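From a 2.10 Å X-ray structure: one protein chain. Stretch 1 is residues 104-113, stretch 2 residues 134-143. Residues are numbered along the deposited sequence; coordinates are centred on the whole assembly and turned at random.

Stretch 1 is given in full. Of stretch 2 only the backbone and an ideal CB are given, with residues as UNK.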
# COMPACT_ATOMS: atom_id res chain seq x y z
N ARG B 104 1.69 -3.26 -28.95
CA ARG B 104 2.31 -2.21 -29.77
C ARG B 104 2.10 -0.81 -29.17
O ARG B 104 3.03 0.01 -29.15
CB ARG B 104 1.72 -2.23 -31.18
CG ARG B 104 2.55 -1.44 -32.19
CD ARG B 104 1.69 -0.89 -33.32
NE ARG B 104 0.66 -1.81 -33.79
CZ ARG B 104 -0.16 -1.55 -34.80
NH1 ARG B 104 -0.07 -0.39 -35.46
NH2 ARG B 104 -1.08 -2.44 -35.18
N LYS B 105 0.89 -0.54 -28.69
CA LYS B 105 0.60 0.76 -28.09
C LYS B 105 1.47 0.92 -26.87
O LYS B 105 2.17 1.92 -26.73
CB LYS B 105 -0.88 0.90 -27.71
CG LYS B 105 -1.18 2.22 -26.99
CD LYS B 105 -2.67 2.52 -26.88
CE LYS B 105 -2.89 3.94 -26.29
NZ LYS B 105 -4.33 4.18 -25.98
N THR B 106 1.45 -0.10 -26.01
CA THR B 106 2.21 -0.13 -24.76
C THR B 106 3.70 0.13 -24.94
O THR B 106 4.30 0.88 -24.16
CB THR B 106 2.04 -1.48 -24.06
OG1 THR B 106 0.64 -1.73 -23.84
CG2 THR B 106 2.79 -1.52 -22.73
N VAL B 107 4.28 -0.48 -25.97
CA VAL B 107 5.70 -0.31 -26.28
C VAL B 107 5.97 1.10 -26.73
O VAL B 107 6.91 1.74 -26.27
CB VAL B 107 6.21 -1.29 -27.39
CG1 VAL B 107 7.56 -0.81 -27.97
CG2 VAL B 107 6.33 -2.72 -26.84
N LEU B 108 5.14 1.59 -27.65
CA LEU B 108 5.30 2.96 -28.14
C LEU B 108 5.08 3.99 -27.03
O LEU B 108 5.83 4.96 -26.94
CB LEU B 108 4.39 3.22 -29.35
CG LEU B 108 4.39 4.63 -29.94
CD1 LEU B 108 5.82 5.15 -30.18
CD2 LEU B 108 3.53 4.71 -31.22
N THR B 109 4.11 3.78 -26.15
CA THR B 109 3.84 4.80 -25.14
C THR B 109 4.97 4.88 -24.13
O THR B 109 5.33 5.97 -23.69
CB THR B 109 2.47 4.61 -24.42
OG1 THR B 109 2.43 3.34 -23.76
CG2 THR B 109 1.32 4.70 -25.43
N THR B 110 5.52 3.71 -23.77
CA THR B 110 6.71 3.64 -22.89
C THR B 110 7.96 4.21 -23.56
O THR B 110 8.80 4.82 -22.89
CB THR B 110 7.01 2.20 -22.48
OG1 THR B 110 6.62 1.33 -23.54
CG2 THR B 110 6.25 1.82 -21.20
N LYS B 111 8.09 4.00 -24.87
CA LYS B 111 9.13 4.66 -25.66
C LYS B 111 8.84 6.16 -25.72
O LYS B 111 9.67 6.99 -25.34
CB LYS B 111 9.19 4.10 -27.09
CG LYS B 111 10.25 4.79 -27.99
CD LYS B 111 10.30 4.21 -29.43
CE LYS B 111 10.86 5.25 -30.45
NZ LYS B 111 9.88 6.36 -30.79
N ALA B 112 7.64 6.49 -26.19
CA ALA B 112 7.25 7.87 -26.42
C ALA B 112 7.49 8.73 -25.19
O ALA B 112 7.89 9.89 -25.32
CB ALA B 112 5.78 7.95 -26.85
N HIS B 113 7.30 8.15 -24.01
CA HIS B 113 7.47 8.88 -22.77
C HIS B 113 8.88 9.43 -22.57
O HIS B 113 9.04 10.64 -22.36
CB HIS B 113 7.09 8.03 -21.56
CG HIS B 113 7.24 8.75 -20.26
ND1 HIS B 113 6.31 9.67 -19.81
CD2 HIS B 113 8.22 8.72 -19.33
CE1 HIS B 113 6.71 10.15 -18.64
NE2 HIS B 113 7.87 9.60 -18.33
N UNK B 134 4.02 8.87 -35.12
CA UNK B 134 3.61 7.47 -34.87
C UNK B 134 2.44 7.37 -33.88
O UNK B 134 1.54 6.53 -34.04
CB UNK B 134 4.80 6.67 -34.34
N UNK B 135 2.50 8.19 -32.84
CA UNK B 135 1.37 8.34 -31.89
C UNK B 135 0.09 8.69 -32.62
O UNK B 135 -0.89 7.96 -32.54
CB UNK B 135 1.68 9.42 -30.85
N UNK B 136 0.14 9.76 -33.40
CA UNK B 136 -1.02 10.22 -34.13
C UNK B 136 -1.56 9.13 -35.07
O UNK B 136 -2.77 9.05 -35.29
CB UNK B 136 -0.67 11.48 -34.92
N UNK B 137 -0.68 8.30 -35.64
CA UNK B 137 -1.13 7.21 -36.51
C UNK B 137 -1.75 6.08 -35.70
O UNK B 137 -2.72 5.46 -36.12
CB UNK B 137 0.04 6.68 -37.34
N UNK B 138 -1.18 5.83 -34.52
CA UNK B 138 -1.72 4.84 -33.57
C UNK B 138 -3.12 5.24 -33.05
O UNK B 138 -4.03 4.40 -32.98
CB UNK B 138 -0.76 4.67 -32.39
N UNK B 139 -3.27 6.52 -32.68
CA UNK B 139 -4.54 7.07 -32.19
C UNK B 139 -5.62 6.98 -33.23
O UNK B 139 -6.77 6.63 -32.91
CB UNK B 139 -4.37 8.53 -31.76
N UNK B 140 -5.27 7.33 -34.47
CA UNK B 140 -6.20 7.21 -35.60
C UNK B 140 -6.63 5.77 -35.79
O UNK B 140 -7.79 5.50 -36.13
CB UNK B 140 -5.56 7.74 -36.89
N UNK B 141 -5.68 4.85 -35.60
CA UNK B 141 -5.94 3.42 -35.72
C UNK B 141 -6.77 2.96 -34.54
O UNK B 141 -7.69 2.15 -34.69
CB UNK B 141 -4.63 2.63 -35.80
N UNK B 142 -6.44 3.48 -33.36
CA UNK B 142 -7.21 3.20 -32.15
C UNK B 142 -8.68 3.61 -32.31
O UNK B 142 -9.58 2.80 -32.09
CB UNK B 142 -6.59 3.93 -30.95
N UNK B 143 -8.92 4.85 -32.74
CA UNK B 143 -10.29 5.34 -32.98
C UNK B 143 -11.12 4.39 -33.82
O UNK B 143 -12.27 4.07 -33.48
CB UNK B 143 -10.25 6.71 -33.67

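Both stretches are helical, and their axes approach to 11.0 Å with N-to-C directions 149° apart, so 134 lies toward the C-terminal half of stretch 1 and 141 and 142 toward its start. CA–CA distances fix the register: K105 to 138 is 7.2 Å, and L108 to 135 is 7.6 Å.

At 134, CA-to-CB points toward stretch 1, and the ideal CB is 3.9 Å from L108 CD2. K111 extends its amine nearby, so an apolar stem would suit, and a long acidic or amide end could reach toward the charge. The residue is E134. Its CB packs 3.9 Å from L108 CD2, while OE1 stops 4.2 Å from K111 NZ, near, but beyond a salt bridge.

Position 135 points sideways, its ideal CB 5.1 Å from L108 CD2. L108 and A112 present only carbon on this side, so a branched or long apolar chain that bends back would fit: leucine, methionine or isoleucine. It is L135, with chi1 m and chi2 t. Its end comes nearer than its CB: CD2 lies 3.9 Å from L108 CG, and CD1 4.0 Å from A112 CB, so one residue bridges two successive turns of stretch 1.

Positions 136 and 137 have nothing of stretch 1 within 5.5 Å of their ideal CB atoms, so this interface sets little preference beyond helix compatibility. They are I136 and A137, and neither makes contact.

Position 138 points toward stretch 1, its ideal CB 4.4 Å from L108 CD2. The aliphatic parts of R104 and K105 complete an apolar surface, favouring leucine, isoleucine or methionine. L138 occupies it with chi1 t and chi2 m. CD1 meets K105 CG at 3.8 Å, CD2 meets R104 CD at 4.1 Å, and CB keeps the 4.4 Å contact with L108 CD2.

Position 139 is sideways, with no stretch 1 atom within 5.5 Å of its ideal CB; a large chain could still lean inward. F139 does, though its nearest ring atom, CE2, remains 4.8 Å from K105 CE. Position 140 is out of reach and nearly unconstrained; it is R140.

At 141 the direction is toward, and the ideal CB is 5.5 Å from R104 NH1. An acid would suit best, with an amide possible. E141, extended with chi1 and chi2 both t, forms a salt bridge through OE1, 2.7 Å from R104 NH1. The hydrogen bond there is weak, its angle only 116°, and a second weak one runs from R104 NH2 to E141 OE2 at 3.3 Å.

Position 142 offers the same logic: it points toward, with K105 NZ 5.5 Å from the ideal CB, so an acid again suits. E142 forms a salt bridge, K105 NZ to E142 OE1 at 2.7 Å, plus a weak hydrogen bond from K105 NZ to E142 OE2 at 3.1 Å.

Position 143 is out of reach, with helical phi/psi of -48/-48 that many residues could adopt. It is G143.

Stretch 2, residues 134-143: ELIALFREEG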
# COMPACT_ATOMS: atom_id res chain seq x y z
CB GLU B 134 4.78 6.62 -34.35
CG GLU B 134 5.87 6.33 -35.35
CD GLU B 134 6.89 5.34 -34.80
OE1 GLU B 134 8.06 5.74 -34.55
OE2 GLU B 134 6.51 4.17 -34.57
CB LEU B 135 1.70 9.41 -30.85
CG LEU B 135 2.81 8.98 -29.88
CD1 LEU B 135 3.28 10.16 -29.06
CD2 LEU B 135 2.32 7.83 -28.98
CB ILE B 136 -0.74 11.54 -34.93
CG1 ILE B 136 -0.37 12.68 -33.98
CG2 ILE B 136 -1.95 11.97 -35.77
CD1 ILE B 136 -1.47 13.07 -33.00
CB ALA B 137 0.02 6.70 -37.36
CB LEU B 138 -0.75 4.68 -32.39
CG LEU B 138 -0.79 3.43 -31.51
CD1 LEU B 138 -1.92 3.50 -30.50
CD2 LEU B 138 -0.89 2.16 -32.32
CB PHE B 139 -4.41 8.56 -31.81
CG PHE B 139 -3.53 8.83 -30.63
CD1 PHE B 139 -2.75 9.97 -30.60
CD2 PHE B 139 -3.50 7.96 -29.53
CE1 PHE B 139 -1.95 10.24 -29.52
CE2 PHE B 139 -2.71 8.24 -28.45
CZ PHE B 139 -1.93 9.37 -28.44
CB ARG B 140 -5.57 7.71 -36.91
CG ARG B 140 -5.34 9.22 -37.00
CD ARG B 140 -4.45 9.55 -38.20
NE ARG B 140 -4.14 10.98 -38.30
CZ ARG B 140 -3.30 11.51 -39.19
NH1 ARG B 140 -3.08 12.82 -39.21
NH2 ARG B 140 -2.67 10.72 -40.06
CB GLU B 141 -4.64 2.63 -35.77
CG GLU B 141 -4.85 1.13 -36.03
CD GLU B 141 -3.54 0.34 -36.13
OE1 GLU B 141 -2.49 0.88 -35.72
OE2 GLU B 141 -3.59 -0.81 -36.62
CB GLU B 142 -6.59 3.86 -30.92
CG GLU B 142 -7.24 3.38 -29.62
CD GLU B 142 -6.49 3.80 -28.36
OE1 GLU B 142 -5.37 4.33 -28.47
OE2 GLU B 142 -7.04 3.59 -27.25
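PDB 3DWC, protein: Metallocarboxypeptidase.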